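Local structure of cellulase (Bacillus sp. BG-CS10, 5E09) at residues A[8-13]-A[264-269]; A[97-102]-A[141-146]; A[189-194]-A[218-223]; A[206-211]-A[257-262]. The protein probably hydrolyses internal beta-1,4-glucosidic bonds of cellulose, as a halophilic family 5 glycoside hydrolase that carries a family 46 carbohydrate-binding module. All coordinates share one frame; numbering follows the deposited sequence.

Contact 1 of 4, residues A[8-13]-A[264-269]; sequences TDIQSY and GIPVVL
Where the strands of the (beta/alpha)8 barrel begin, the short N-terminal helix 9-15 packs on the lead-in to strand 267-272, and Ile-10 and Gln-11 of the helix meet Pro-266 and Gly-264 there. The proline ring is the main contact surface of the lead-in. Ile-10 crosses it at about a right angle: CG1 of Ile-10 lies 4.1 Å from CG of Pro-266, and the CG2 branch of the same isoleucine reaches the ring at CD and CG. Carbon CB of Pro-266 takes the next residue, coming within 4.3 Å of CA of Gln-11. Gln-11 then runs past Gly-264, its CG 4.0 Å from the carbonyl oxygen of the glycine.

The oxygen of the Gln-11 amide serves its own helix. CG stands anti to the carbonyl carbon (chi1 -73°), beside the backbone N, and the extended chain beyond it carries OE1 to the start of the helix. There OE1 of Gln-11 accepts the backbone N of Thr-8 at 3.2 Å, with the donor in the carbonyl plane on a lone pair and a nearly straight N-H (168°). The return bond, from Gln-11 N to OG1 of the N-cap Thr-8, is weak at 3.5 Å, yet it completes a capping box.

Around this patch, Ile-10 also touches Pro-189 and Asn-218, which precede neighbouring barrel strands. Helix and lead-in therefore meet by van der Waals packing of aliphatic carbons against each other and against backbone carbonyl oxygens, while OE1 of Gln-11 serves the capping box.

Contact 2 of 4, residues A[97-102]-A[141-146]; sequences YVMLNL and KLMFES
Four backbone hydrogen bonds join Val-98 and Leu-100 to Lys-141, Met-143 and Glu-145, in the parallel ladder of two neighbouring strands of the TIM barrel. They run from Val-98 N to Lys-141 O, Met-143 N to Val-98 O, Leu-100 N to Met-143 O and Glu-145 N to Leu-100 O, each 2.9 Å long. The strand directions differ by 25°, in keeping with the twist of a closed barrel.

Beyond the ladder, the buried carboxylate of Glu-145 accepts a weak bond from Asn-101 ND2 to OE2 at 3.2 Å, with the two side chains lying side by side; OD1 of Asn-101 accepts from Val-62 N, and its ND2 also bonds His-103 ND1. OE2 of Glu-145 forms a salt bridge with Arg-59 on the preceding strand. SE of Met-99, a selenomethionine like Met-143, packs tightly against the carboxylate, 3.1 Å from Glu-145 OE2. An alanine in place of Glu-145 would probably leave Arg-59 without this ionic mate, cost Asn-101 one weak bond and open a gap beside the selenium.

On the barrel interior, CB of Met-99 touches CG of Met-143 at 3.8 Å. Facing the surrounding helices, Val-98 CG1 meets Leu-142 CD1 at 3.8 Å. At the start of the strands Lys-141 crosses Tyr-97 at about a right angle, and its NZ turns to the carbonyl of Leu-96. Its CD makes a CH-pi contact with one ring face, 3.8 Å from the centroid of Tyr-97.

Contact 3 of 4, residues A[189-194]-A[218-223]; sequences PLVLPT and NLIATV
Leu-190 and Leu-192 alternate with Ile-220 and Thr-222 in a parallel ladder, the two strands of a beta-alpha-beta unit of the TIM barrel, linked through helix 201-214. Their directions differ by 37° and the closest approach of their axes is 4.7 Å. Leu-190 N donates to Asn-218 O, Ile-220 N to Leu-190 O, Leu-192 N to Ile-220 O and Thr-222 N to Leu-192 O; the third of these, from Leu-192 N to Ile-220 O, is the straightest at 169°.

Toward the outer helices, CB of Leu-190 packs on CD2 of Leu-219 at 3.7 Å. Val-191 faces the interior and divides its two methyls: CG2 lies 4.0 Å from CD1 of Ile-220, and CG1 reaches forward to Thr-222, meeting that side chain at about a right angle. An alanine at Val-191 would probably open a gap between Ile-220 and Thr-222, leaving both methyl ends freer to shift.

OG1 of Thr-222 turns to the next strand. Anti to the backbone N (chi1 -178°), it hydrogen-bonds to the carbonyl oxygen of Val-268 there, whereas CG2 of Thr-222 sits 3.5 Å from Val-191 CG1.

Contact 4 of 4, residues A[206-211]-A[257-262]; sequences RLHQTM and HNTFTA
Phe-260 reaches across to Leu-207, His-208 and Met-211, joining helix 243-261 to helix 201-214 in the outer helical layer of the (beta/alpha)8 barrel. The two segments run nearly parallel, 18° apart, with their axes 10.5 Å from each other at closest approach, and the phenyl ring spans the gap between them.

The apolar contacts gather at the outer end of that ring. CZ of Phe-260 comes to 3.5 Å from CD2 of Leu-207, the two side chains crossing at about a right angle. The neighbouring ring carbon CE1 lies 3.8 Å from CA of His-208, close against the helix backbone itself. Ala-221, on the strand beneath, is touched by Phe-260, Leu-207 and Met-211 alike, which places the groove directly over the sheet.

A Met-aromatic contact adds to this: SE of Met-211, a selenomethionine, sits obliquely 5.3 Å from the Phe-260 centroid. The rings of His-208 and Phe-260 are also oblique, with planes 67° apart.

Polar atoms meet here without bonding to each other. The carbonyl oxygen of Thr-259 lies over one face of the His-208 imidazole, offset toward its rim, and takes a weak hydrogen bond from Asn-263 ND2. OG1 of Thr-259 is engaged with Arg-255 O and Gln-201 NE2.

Close to its end, helix 243-261 widens into a pi-type turn that includes Phe-260. Next to that ring on its own helix, CG2 of Thr-259 stands over the centre of one phenyl face, 3.9 Å above the plane.

In the fold
All four contacts belong to the catalytic TIM barrel and work at different layers of it. Contacts 2 and 3 are buried strand pairings in the same closed sheet, joined directly because strands 142-145 and 190-193 are neighbours; backbone hydrogen bonds dominate both, though contact 2 adds a buried carboxylate and contact 3 is mostly aliphatic. Contact 4 lies outside the sheet, between two helices, and relies on aromatic and apolar packing; Met-211 and Leu-207 connect it to contact 3. Contact 1, partly buried, lies at the beginning of the strands. Its helix touches both strand pairs through Tyr-13, and its lead-in, through Ile-265, meets the helices of contact 4.

Contact 1 of 4, residues A[8-13]-A[264-269]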
loop_
_atom_site.group_PDB
_atom_site.type_symbol
_atom_site.label_atom_id
_atom_site.label_comp_id
_atom_site.label_asym_id
_atom_site.label_seq_id
_atom_site.Cartn_x
_atom_site.Cartn_y
_atom_site.Cartn_z
ATOM N N THR A 8 23.968 -18.579 -1.521
ATOM C CA THR A 8 25.111 -17.724 -1.191
ATOM C C THR A 8 24.871 -16.916 0.081
ATOM O O THR A 8 23.763 -16.900 0.614
ATOM C CB THR A 8 25.447 -16.744 -2.335
ATOM O OG1 THR A 8 24.381 -15.797 -2.488
ATOM C CG2 THR A 8 25.661 -17.498 -3.644
ATOM N N ASP A 9 25.919 -16.248 0.558
ATOM C CA ASP A 9 25.837 -15.444 1.778
ATOM C C ASP A 9 24.880 -14.261 1.661
ATOM O O ASP A 9 24.164 -13.953 2.612
ATOM C CB ASP A 9 27.220 -14.927 2.182
ATOM C CG ASP A 9 28.143 -16.031 2.657
ATOM O OD1 ASP A 9 27.808 -17.221 2.468
ATOM O OD2 ASP A 9 29.209 -15.703 3.221
ATOM N N ILE A 10 24.889 -13.581 0.517
ATOM C CA ILE A 10 24.058 -12.395 0.363
ATOM C C ILE A 10 22.583 -12.788 0.209
ATOM O O ILE A 10 21.688 -12.067 0.659
ATOM C CB ILE A 10 24.524 -11.522 -0.829
ATOM C CG1 ILE A 10 23.888 -10.132 -0.753
ATOM C CG2 ILE A 10 24.267 -12.208 -2.175
ATOM C CD1 ILE A 10 24.262 -9.362 0.498
ATOM N N GLN A 11 22.335 -13.949 -0.392
ATOM C CA GLN A 11 20.978 -14.464 -0.524
ATOM C C GLN A 11 20.399 -14.849 0.838
ATOM O O GLN A 11 19.198 -14.682 1.088
ATOM C CB GLN A 11 20.946 -15.672 -1.462
ATOM C CG GLN A 11 21.122 -15.353 -2.935
ATOM C CD GLN A 11 21.011 -16.592 -3.816
ATOM O OE1 GLN A 11 21.699 -17.593 -3.593
ATOM N NE2 GLN A 11 20.140 -16.531 -4.820
ATOM N N SER A 12 21.256 -15.371 1.713
ATOM C CA SER A 12 20.845 -15.758 3.060
ATOM C C SER A 12 20.662 -14.525 3.932
ATOM O O SER A 12 19.752 -14.457 4.756
ATOM C CB SER A 12 21.871 -16.705 3.686
ATOM O OG SER A 12 21.912 -17.931 2.983
ATOM N N TYR A 13 21.562 -13.567 3.749
ATOM C CA TYR A 13 21.448 -12.245 4.337
ATOM C C TYR A 13 20.067 -11.659 4.037
ATOM O O TYR A 13 19.339 -11.279 4.955
ATOM C CB TYR A 13 22.562 -11.346 3.793
ATOM C CG TYR A 13 22.606 -9.929 4.329
ATOM C CD1 TYR A 13 21.838 -8.923 3.748
ATOM C CD2 TYR A 13 23.443 -9.584 5.383
ATOM C CE1 TYR A 13 21.885 -7.626 4.213
ATOM C CE2 TYR A 13 23.494 -8.283 5.860
ATOM C CZ TYR A 13 22.709 -7.305 5.267
ATOM O OH TYR A 13 22.742 -5.996 5.712
ATOM N N GLY A 264 22.292 -15.100 -9.322
ATOM C CA GLY A 264 22.703 -14.857 -7.953
ATOM C C GLY A 264 22.205 -13.642 -7.209
ATOM O O GLY A 264 22.591 -13.417 -6.062
ATOM N N ILE A 265 21.375 -12.831 -7.857
ATOM C CA ILE A 265 20.947 -11.594 -7.204
ATOM C C ILE A 265 19.637 -11.589 -6.419
ATOM O O ILE A 265 18.559 -11.793 -6.979
ATOM C CB ILE A 265 20.870 -10.510 -8.301
ATOM C CG1 ILE A 265 22.099 -10.600 -9.211
ATOM C CG2 ILE A 265 20.729 -9.126 -7.681
ATOM C CD1 ILE A 265 22.121 -9.582 -10.319
ATOM N N PRO A 266 19.729 -11.327 -5.110
ATOM C CA PRO A 266 18.559 -11.288 -4.232
ATOM C C PRO A 266 17.776 -9.988 -4.400
ATOM O O PRO A 266 18.368 -8.941 -4.672
ATOM C CB PRO A 266 19.172 -11.387 -2.839
ATOM C CG PRO A 266 20.496 -10.718 -2.985
ATOM C CD PRO A 266 20.978 -11.042 -4.379
ATOM N N VAL A 267 16.460 -10.064 -4.236
ATOM C CA VAL A 267 15.594 -8.917 -4.443
ATOM C C VAL A 267 14.904 -8.480 -3.150
ATOM O O VAL A 267 14.423 -9.309 -2.374
ATOM C CB VAL A 267 14.525 -9.221 -5.515
ATOM C CG1 VAL A 267 13.593 -8.024 -5.714
ATOM C CG2 VAL A 267 15.189 -9.615 -6.825
ATOM N N VAL A 268 14.892 -7.171 -2.918
ATOM C CA VAL A 268 14.081 -6.569 -1.875
ATOM C C VAL A 268 12.969 -5.708 -2.486
ATOM O O VAL A 268 13.222 -4.731 -3.211
ATOM C CB VAL A 268 14.919 -5.706 -0.912
ATOM C CG1 VAL A 268 14.005 -4.957 0.052
ATOM C CG2 VAL A 268 15.915 -6.571 -0.138
ATOM N N LEU A 269 11.733 -6.108 -2.211
ATOM C CA LEU A 269 10.576 -5.274 -2.473
ATOM C C LEU A 269 10.558 -4.181 -1.406
ATOM O O LEU A 269 9.898 -4.315 -0.382
ATOM C CB LEU A 269 9.289 -6.104 -2.453
ATOM C CG LEU A 269 8.001 -5.382 -2.843
ATOM C CD1 LEU A 269 8.147 -4.755 -4.219
ATOM C CD2 LEU A 269 6.833 -6.348 -2.826
#

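Contact 2 of 4, residues A[97-102]-A[141-146]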
loop_
_atom_site.group_PDB
_atom_site.type_symbol
_atom_site.label_atom_id
_atom_site.label_comp_id
_atom_site.label_asym_id
_atom_site.label_seq_id
_atom_site.Cartn_x
_atom_site.Cartn_y
_atom_site.Cartn_z
ATOM N N TYR A 97 17.705 -5.874 10.903
ATOM C CA TYR A 97 18.464 -5.350 9.774
ATOM C C TYR A 97 17.918 -3.962 9.473
ATOM O O TYR A 97 16.722 -3.721 9.651
ATOM C CB TYR A 97 18.342 -6.241 8.543
ATOM C CG TYR A 97 18.974 -7.610 8.660
ATOM C CD1 TYR A 97 18.285 -8.673 9.241
ATOM C CD2 TYR A 97 20.242 -7.854 8.145
ATOM C CE1 TYR A 97 18.851 -9.936 9.325
ATOM C CE2 TYR A 97 20.819 -9.111 8.226
ATOM C CZ TYR A 97 20.119 -10.148 8.818
ATOM O OH TYR A 97 20.692 -11.398 8.899
ATOM N N VAL A 98 18.785 -3.054 9.031
ATOM C CA VAL A 98 18.380 -1.684 8.717
ATOM C C VAL A 98 18.806 -1.287 7.301
ATOM O O VAL A 98 19.919 -1.589 6.880
ATOM C CB VAL A 98 18.979 -0.680 9.723
ATOM C CG1 VAL A 98 18.543 0.748 9.394
ATOM C CG2 VAL A 98 18.573 -1.055 11.135
HETATM N N MSE A 99 17.909 -0.632 6.565
HETATM C CA MSE A 99 18.240 -0.067 5.258
HETATM C C MSE A 99 18.133 1.452 5.330
HETATM O O MSE A 99 17.100 1.986 5.748
HETATM C CB MSE A 99 17.319 -0.615 4.153
HETATM C CG MSE A 99 17.603 -0.011 2.770
HETATM SE SE MSE A 99 16.459 -0.631 1.303
HETATM C CE MSE A 99 16.446 -2.541 1.744
ATOM N N LEU A 100 19.201 2.143 4.935
ATOM C CA LEU A 100 19.239 3.610 4.971
ATOM C C LEU A 100 19.440 4.199 3.570
ATOM O O LEU A 100 20.231 3.670 2.782
ATOM C CB LEU A 100 20.354 4.083 5.901
ATOM C CG LEU A 100 20.556 5.592 6.026
ATOM C CD1 LEU A 100 19.387 6.216 6.756
ATOM C CD2 LEU A 100 21.871 5.920 6.722
ATOM N N ASN A 101 18.734 5.286 3.250
ATOM C CA ASN A 101 18.840 5.863 1.904
ATOM C C ASN A 101 18.912 7.384 1.814
ATOM O O ASN A 101 19.011 8.080 2.824
ATOM C CB ASN A 101 17.666 5.382 1.034
ATOM C CG ASN A 101 16.318 6.003 1.408
ATOM O OD1 ASN A 101 16.230 7.018 2.112
ATOM N ND2 ASN A 101 15.250 5.394 0.903
ATOM N N LEU A 102 18.671 7.841 0.588
ATOM C CA LEU A 102 18.476 9.226 0.211
ATOM C C LEU A 102 17.035 8.990 -0.262
ATOM O O LEU A 102 16.810 8.064 -1.040
ATOM C CB LEU A 102 19.376 9.613 -0.954
ATOM C CG LEU A 102 20.882 9.481 -0.721
ATOM C CD1 LEU A 102 21.655 9.823 -1.986
ATOM C CD2 LEU A 102 21.325 10.363 0.437
ATOM N N LYS A 141 24.629 -5.595 9.342
ATOM C CA LYS A 141 23.173 -5.646 9.306
ATOM C C LYS A 141 22.598 -4.298 8.860
ATOM O O LYS A 141 21.413 -4.188 8.542
ATOM C CB LYS A 141 22.620 -6.053 10.675
ATOM C CG LYS A 141 23.043 -7.458 11.124
ATOM C CD LYS A 141 21.859 -8.273 11.643
ATOM C CE LYS A 141 21.678 -8.142 13.154
ATOM N NZ LYS A 141 21.247 -6.782 13.627
ATOM N N LEU A 142 23.442 -3.272 8.841
ATOM C CA LEU A 142 23.071 -1.988 8.250
ATOM C C LEU A 142 23.532 -1.944 6.791
ATOM O O LEU A 142 24.697 -2.208 6.486
ATOM C CB LEU A 142 23.669 -0.825 9.042
ATOM C CG LEU A 142 23.596 0.563 8.406
ATOM C CD1 LEU A 142 22.155 1.049 8.334
ATOM C CD2 LEU A 142 24.454 1.540 9.187
HETATM N N MSE A 143 22.603 -1.626 5.898
HETATM C CA MSE A 143 22.868 -1.581 4.468
HETATM C C MSE A 143 22.436 -0.231 3.895
HETATM O O MSE A 143 21.556 0.440 4.448
HETATM C CB MSE A 143 22.136 -2.721 3.758
HETATM C CG MSE A 143 20.620 -2.516 3.664
HETATM SE SE MSE A 143 19.661 -4.183 3.373
HETATM C CE MSE A 143 19.556 -4.772 5.230
ATOM N N PHE A 144 23.056 0.155 2.784
ATOM C CA PHE A 144 22.774 1.435 2.132
ATOM C C PHE A 144 22.064 1.226 0.804
ATOM O O PHE A 144 22.473 0.358 0.031
ATOM C CB PHE A 144 24.070 2.211 1.875
ATOM C CG PHE A 144 24.846 2.557 3.111
ATOM C CD1 PHE A 144 24.217 2.686 4.342
ATOM C CD2 PHE A 144 26.213 2.784 3.038
ATOM C CE1 PHE A 144 24.944 3.024 5.481
ATOM C CE2 PHE A 144 26.942 3.121 4.170
ATOM C CZ PHE A 144 26.304 3.241 5.394
ATOM N N GLU A 145 21.011 2.001 0.526
ATOM C CA GLU A 145 20.490 2.048 -0.842
ATOM C C GLU A 145 20.687 3.441 -1.429
ATOM O O GLU A 145 20.451 4.459 -0.766
ATOM C CB GLU A 145 19.013 1.623 -0.936
ATOM C CG GLU A 145 18.075 2.369 -0.059
ATOM C CD GLU A 145 16.607 2.230 -0.461
ATOM O OE1 GLU A 145 16.296 2.082 -1.665
ATOM O OE2 GLU A 145 15.753 2.270 0.448
ATOM N N SER A 146 21.120 3.461 -2.686
ATOM C CA SER A 146 21.657 4.661 -3.324
ATOM C C SER A 146 20.699 5.841 -3.349
ATOM O O SER A 146 21.070 6.948 -2.960
ATOM C CB SER A 146 22.081 4.338 -4.752
ATOM O OG SER A 146 20.966 3.886 -5.496
#

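Contact 3 of 4, residues A[189-194]-A[218-223]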
loop_
_atom_site.group_PDB
_atom_site.type_symbol
_atom_site.label_atom_id
_atom_site.label_comp_id
_atom_site.label_asym_id
_atom_site.label_seq_id
_atom_site.Cartn_x
_atom_site.Cartn_y
_atom_site.Cartn_z
ATOM N N PRO A 189 26.520 -4.672 2.559
ATOM C CA PRO A 189 25.558 -4.886 1.475
ATOM C C PRO A 189 25.007 -3.567 0.937
ATOM O O PRO A 189 24.701 -2.650 1.698
ATOM C CB PRO A 189 24.470 -5.723 2.145
ATOM C CG PRO A 189 25.219 -6.487 3.192
ATOM C CD PRO A 189 26.212 -5.501 3.736
ATOM N N LEU A 190 24.919 -3.477 -0.382
ATOM C CA LEU A 190 24.482 -2.263 -1.049
ATOM C C LEU A 190 23.218 -2.557 -1.821
ATOM O O LEU A 190 23.099 -3.611 -2.432
ATOM C CB LEU A 190 25.568 -1.736 -1.982
ATOM C CG LEU A 190 26.857 -1.286 -1.300
ATOM C CD1 LEU A 190 27.859 -0.796 -2.341
ATOM C CD2 LEU A 190 26.563 -0.206 -0.270
ATOM N N VAL A 191 22.272 -1.632 -1.786
ATOM C CA VAL A 191 20.977 -1.864 -2.397
ATOM C C VAL A 191 20.780 -0.885 -3.555
ATOM O O VAL A 191 20.863 0.327 -3.371
ATOM C CB VAL A 191 19.839 -1.721 -1.356
ATOM C CG1 VAL A 191 18.488 -1.953 -2.002
ATOM C CG2 VAL A 191 20.044 -2.686 -0.196
ATOM N N LEU A 192 20.543 -1.413 -4.750
ATOM C CA LEU A 192 20.433 -0.582 -5.943
ATOM C C LEU A 192 19.054 -0.681 -6.569
ATOM O O LEU A 192 18.504 -1.779 -6.714
ATOM C CB LEU A 192 21.489 -0.974 -6.972
ATOM C CG LEU A 192 22.933 -0.968 -6.484
ATOM C CD1 LEU A 192 23.854 -1.550 -7.555
ATOM C CD2 LEU A 192 23.340 0.449 -6.104
ATOM N N PRO A 193 18.490 0.471 -6.945
ATOM C CA PRO A 193 17.158 0.541 -7.546
ATOM C C PRO A 193 17.153 0.471 -9.072
ATOM O O PRO A 193 18.100 0.919 -9.722
ATOM C CB PRO A 193 16.655 1.905 -7.081
ATOM C CG PRO A 193 17.910 2.737 -7.019
ATOM C CD PRO A 193 19.028 1.807 -6.635
ATOM N N THR A 194 16.088 -0.099 -9.629
ATOM C CA THR A 194 15.763 0.122 -11.024
ATOM C C THR A 194 15.310 1.570 -11.153
ATOM O O THR A 194 15.028 2.226 -10.148
ATOM C CB THR A 194 14.645 -0.815 -11.530
ATOM O OG1 THR A 194 13.498 -0.691 -10.680
ATOM C CG2 THR A 194 15.108 -2.268 -11.538
ATOM N N ASN A 218 28.215 -8.530 -2.856
ATOM C CA ASN A 218 27.339 -8.009 -1.810
ATOM C C ASN A 218 26.371 -6.937 -2.297
ATOM O O ASN A 218 26.295 -5.850 -1.728
ATOM C CB ASN A 218 28.188 -7.464 -0.663
ATOM C CG ASN A 218 28.950 -8.565 0.069
ATOM O OD1 ASN A 218 28.370 -9.572 0.478
ATOM N ND2 ASN A 218 30.257 -8.384 0.214
ATOM N N LEU A 219 25.625 -7.258 -3.348
ATOM C CA LEU A 219 24.706 -6.308 -3.958
ATOM C C LEU A 219 23.282 -6.863 -3.974
ATOM O O LEU A 219 23.071 -8.062 -4.149
ATOM C CB LEU A 219 25.165 -5.960 -5.379
ATOM C CG LEU A 219 26.511 -5.233 -5.535
ATOM C CD1 LEU A 219 26.829 -4.988 -7.003
ATOM C CD2 LEU A 219 26.536 -3.924 -4.769
ATOM N N ILE A 220 22.312 -5.975 -3.782
ATOM C CA ILE A 220 20.906 -6.342 -3.703
ATOM C C ILE A 220 20.082 -5.462 -4.631
ATOM O O ILE A 220 20.233 -4.246 -4.626
ATOM C CB ILE A 220 20.363 -6.197 -2.268
ATOM C CG1 ILE A 220 21.227 -6.986 -1.278
ATOM C CG2 ILE A 220 18.908 -6.633 -2.200
ATOM C CD1 ILE A 220 21.113 -6.491 0.148
ATOM N N ALA A 221 19.222 -6.074 -5.434
ATOM C CA ALA A 221 18.317 -5.324 -6.295
ATOM C C ALA A 221 17.080 -4.921 -5.504
ATOM O O ALA A 221 16.611 -5.684 -4.667
ATOM C CB ALA A 221 17.930 -6.153 -7.514
ATOM N N THR A 222 16.551 -3.727 -5.749
ATOM C CA THR A 222 15.302 -3.370 -5.099
ATOM C C THR A 222 14.259 -2.807 -6.052
ATOM O O THR A 222 14.570 -2.037 -6.967
ATOM C CB THR A 222 15.509 -2.357 -3.963
ATOM O OG1 THR A 222 14.245 -2.087 -3.347
ATOM C CG2 THR A 222 16.110 -1.050 -4.472
ATOM N N VAL A 223 13.012 -3.207 -5.829
ATOM C CA VAL A 223 11.908 -2.640 -6.594
ATOM C C VAL A 223 10.754 -2.322 -5.654
ATOM O O VAL A 223 10.761 -2.730 -4.488
ATOM C CB VAL A 223 11.429 -3.583 -7.722
ATOM C CG1 VAL A 223 12.464 -3.647 -8.835
ATOM C CG2 VAL A 223 11.131 -4.975 -7.187
#

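Contact 4 of 4, residues A[206-211]-A[257-262]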
loop_
_atom_site.group_PDB
_atom_site.type_symbol
_atom_site.label_atom_id
_atom_site.label_comp_id
_atom_site.label_asym_id
_atom_site.label_seq_id
_atom_site.Cartn_x
_atom_site.Cartn_y
_atom_site.Cartn_z
ATOM N N ARG A 206 18.674 -3.314 -17.215
ATOM C CA ARG A 206 19.705 -2.297 -17.050
ATOM C C ARG A 206 20.286 -2.289 -15.641
ATOM O O ARG A 206 21.499 -2.092 -15.462
ATOM C CB ARG A 206 19.144 -0.928 -17.413
ATOM C CG ARG A 206 18.683 -0.892 -18.852
ATOM C CD ARG A 206 18.373 0.493 -19.314
ATOM N NE ARG A 206 19.399 1.001 -20.218
ATOM C CZ ARG A 206 19.246 1.104 -21.532
ATOM N NH1 ARG A 206 18.102 0.740 -22.098
ATOM N NH2 ARG A 206 20.232 1.581 -22.280
ATOM N N LEU A 207 19.435 -2.508 -14.640
ATOM C CA LEU A 207 19.956 -2.686 -13.287
ATOM C C LEU A 207 20.879 -3.906 -13.252
ATOM O O LEU A 207 21.961 -3.874 -12.656
ATOM C CB LEU A 207 18.819 -2.840 -12.279
ATOM C CG LEU A 207 19.278 -3.233 -10.876
ATOM C CD1 LEU A 207 20.235 -2.207 -10.325
ATOM C CD2 LEU A 207 18.088 -3.400 -9.957
ATOM N N HIS A 208 20.440 -4.974 -13.913
ATOM C CA HIS A 208 21.215 -6.210 -14.017
ATOM C C HIS A 208 22.602 -5.950 -14.600
ATOM O O HIS A 208 23.616 -6.408 -14.072
ATOM C CB HIS A 208 20.451 -7.223 -14.876
ATOM C CG HIS A 208 21.013 -8.614 -14.818
ATOM N ND1 HIS A 208 21.910 -9.011 -13.864
ATOM C CD2 HIS A 208 20.786 -9.688 -15.612
ATOM C CE1 HIS A 208 22.225 -10.287 -14.064
ATOM N NE2 HIS A 208 21.559 -10.714 -15.113
ATOM N N GLN A 209 22.635 -5.183 -15.683
ATOM C CA GLN A 209 23.880 -4.830 -16.343
ATOM C C GLN A 209 24.770 -3.999 -15.422
ATOM O O GLN A 209 25.970 -4.254 -15.320
ATOM C CB GLN A 209 23.594 -4.080 -17.649
ATOM C CG GLN A 209 24.832 -3.761 -18.482
ATOM C CD GLN A 209 25.683 -4.989 -18.776
ATOM O OE1 GLN A 209 26.910 -4.937 -18.687
ATOM N NE2 GLN A 209 25.035 -6.097 -19.132
ATOM N N THR A 210 24.182 -3.016 -14.743
ATOM C CA THR A 210 24.935 -2.224 -13.769
ATOM C C THR A 210 25.602 -3.120 -12.726
ATOM O O THR A 210 26.776 -2.939 -12.381
ATOM C CB THR A 210 24.036 -1.206 -13.041
ATOM O OG1 THR A 210 23.444 -0.311 -13.990
ATOM C CG2 THR A 210 24.845 -0.405 -12.017
HETATM N N MSE A 211 24.848 -4.099 -12.239
HETATM C CA MSE A 211 25.356 -4.996 -11.212
HETATM C C MSE A 211 26.473 -5.884 -11.728
HETATM O O MSE A 211 27.473 -6.083 -11.037
HETATM C CB MSE A 211 24.221 -5.838 -10.641
HETATM C CG MSE A 211 23.339 -4.996 -9.751
HETATM SE SE MSE A 211 21.908 -5.894 -8.818
HETATM C CE MSE A 211 21.585 -4.499 -7.510
ATOM N N HIS A 257 11.805 -12.361 -10.749
ATOM C CA HIS A 257 12.460 -13.600 -10.354
ATOM C C HIS A 257 13.427 -14.103 -11.432
ATOM O O HIS A 257 14.565 -14.473 -11.132
ATOM C CB HIS A 257 11.419 -14.671 -10.043
ATOM C CG HIS A 257 12.008 -16.000 -9.689
ATOM N ND1 HIS A 257 12.401 -16.323 -8.408
ATOM C CD2 HIS A 257 12.274 -17.088 -10.450
ATOM C CE1 HIS A 257 12.880 -17.554 -8.393
ATOM N NE2 HIS A 257 12.814 -18.038 -9.621
ATOM N N ASN A 258 12.973 -14.110 -12.681
ATOM C CA ASN A 258 13.808 -14.573 -13.788
ATOM C C ASN A 258 15.065 -13.733 -13.960
ATOM O O ASN A 258 16.153 -14.267 -14.194
ATOM C CB ASN A 258 13.022 -14.574 -15.099
ATOM C CG ASN A 258 11.805 -15.466 -15.043
ATOM O OD1 ASN A 258 11.759 -16.432 -14.273
ATOM N ND2 ASN A 258 10.803 -15.151 -15.861
ATOM N N THR A 259 14.922 -12.417 -13.839
ATOM C CA THR A 259 16.062 -11.544 -14.081
ATOM C C THR A 259 17.096 -11.581 -12.956
ATOM O O THR A 259 18.292 -11.636 -13.223
ATOM C CB THR A 259 15.610 -10.093 -14.302
ATOM O OG1 THR A 259 14.705 -10.050 -15.410
ATOM C CG2 THR A 259 16.809 -9.199 -14.599
ATOM N N PHE A 260 16.648 -11.565 -11.705
ATOM C CA PHE A 260 17.580 -11.445 -10.586
ATOM C C PHE A 260 17.693 -12.696 -9.708
ATOM O O PHE A 260 18.768 -13.293 -9.604
ATOM C CB PHE A 260 17.193 -10.261 -9.709
ATOM C CG PHE A 260 17.310 -8.933 -10.393
ATOM C CD1 PHE A 260 18.554 -8.397 -10.683
ATOM C CD2 PHE A 260 16.180 -8.211 -10.728
ATOM C CE1 PHE A 260 18.667 -7.170 -11.308
ATOM C CE2 PHE A 260 16.287 -6.977 -11.353
ATOM C CZ PHE A 260 17.532 -6.461 -11.643
ATOM N N THR A 261 16.594 -13.069 -9.059
ATOM C CA THR A 261 16.602 -14.176 -8.100
ATOM C C THR A 261 17.075 -15.497 -8.724
ATOM O O THR A 261 17.798 -16.261 -8.090
ATOM C CB THR A 261 15.202 -14.375 -7.478
ATOM O OG1 THR A 261 14.851 -13.214 -6.712
ATOM C CG2 THR A 261 15.176 -15.591 -6.565
ATOM N N ALA A 262 16.673 -15.752 -9.966
ATOM C CA ALA A 262 17.079 -16.963 -10.677
ATOM C C ALA A 262 18.599 -17.022 -10.834
ATOM O O ALA A 262 19.204 -18.090 -10.734
ATOM C CB ALA A 262 16.403 -17.034 -12.032
#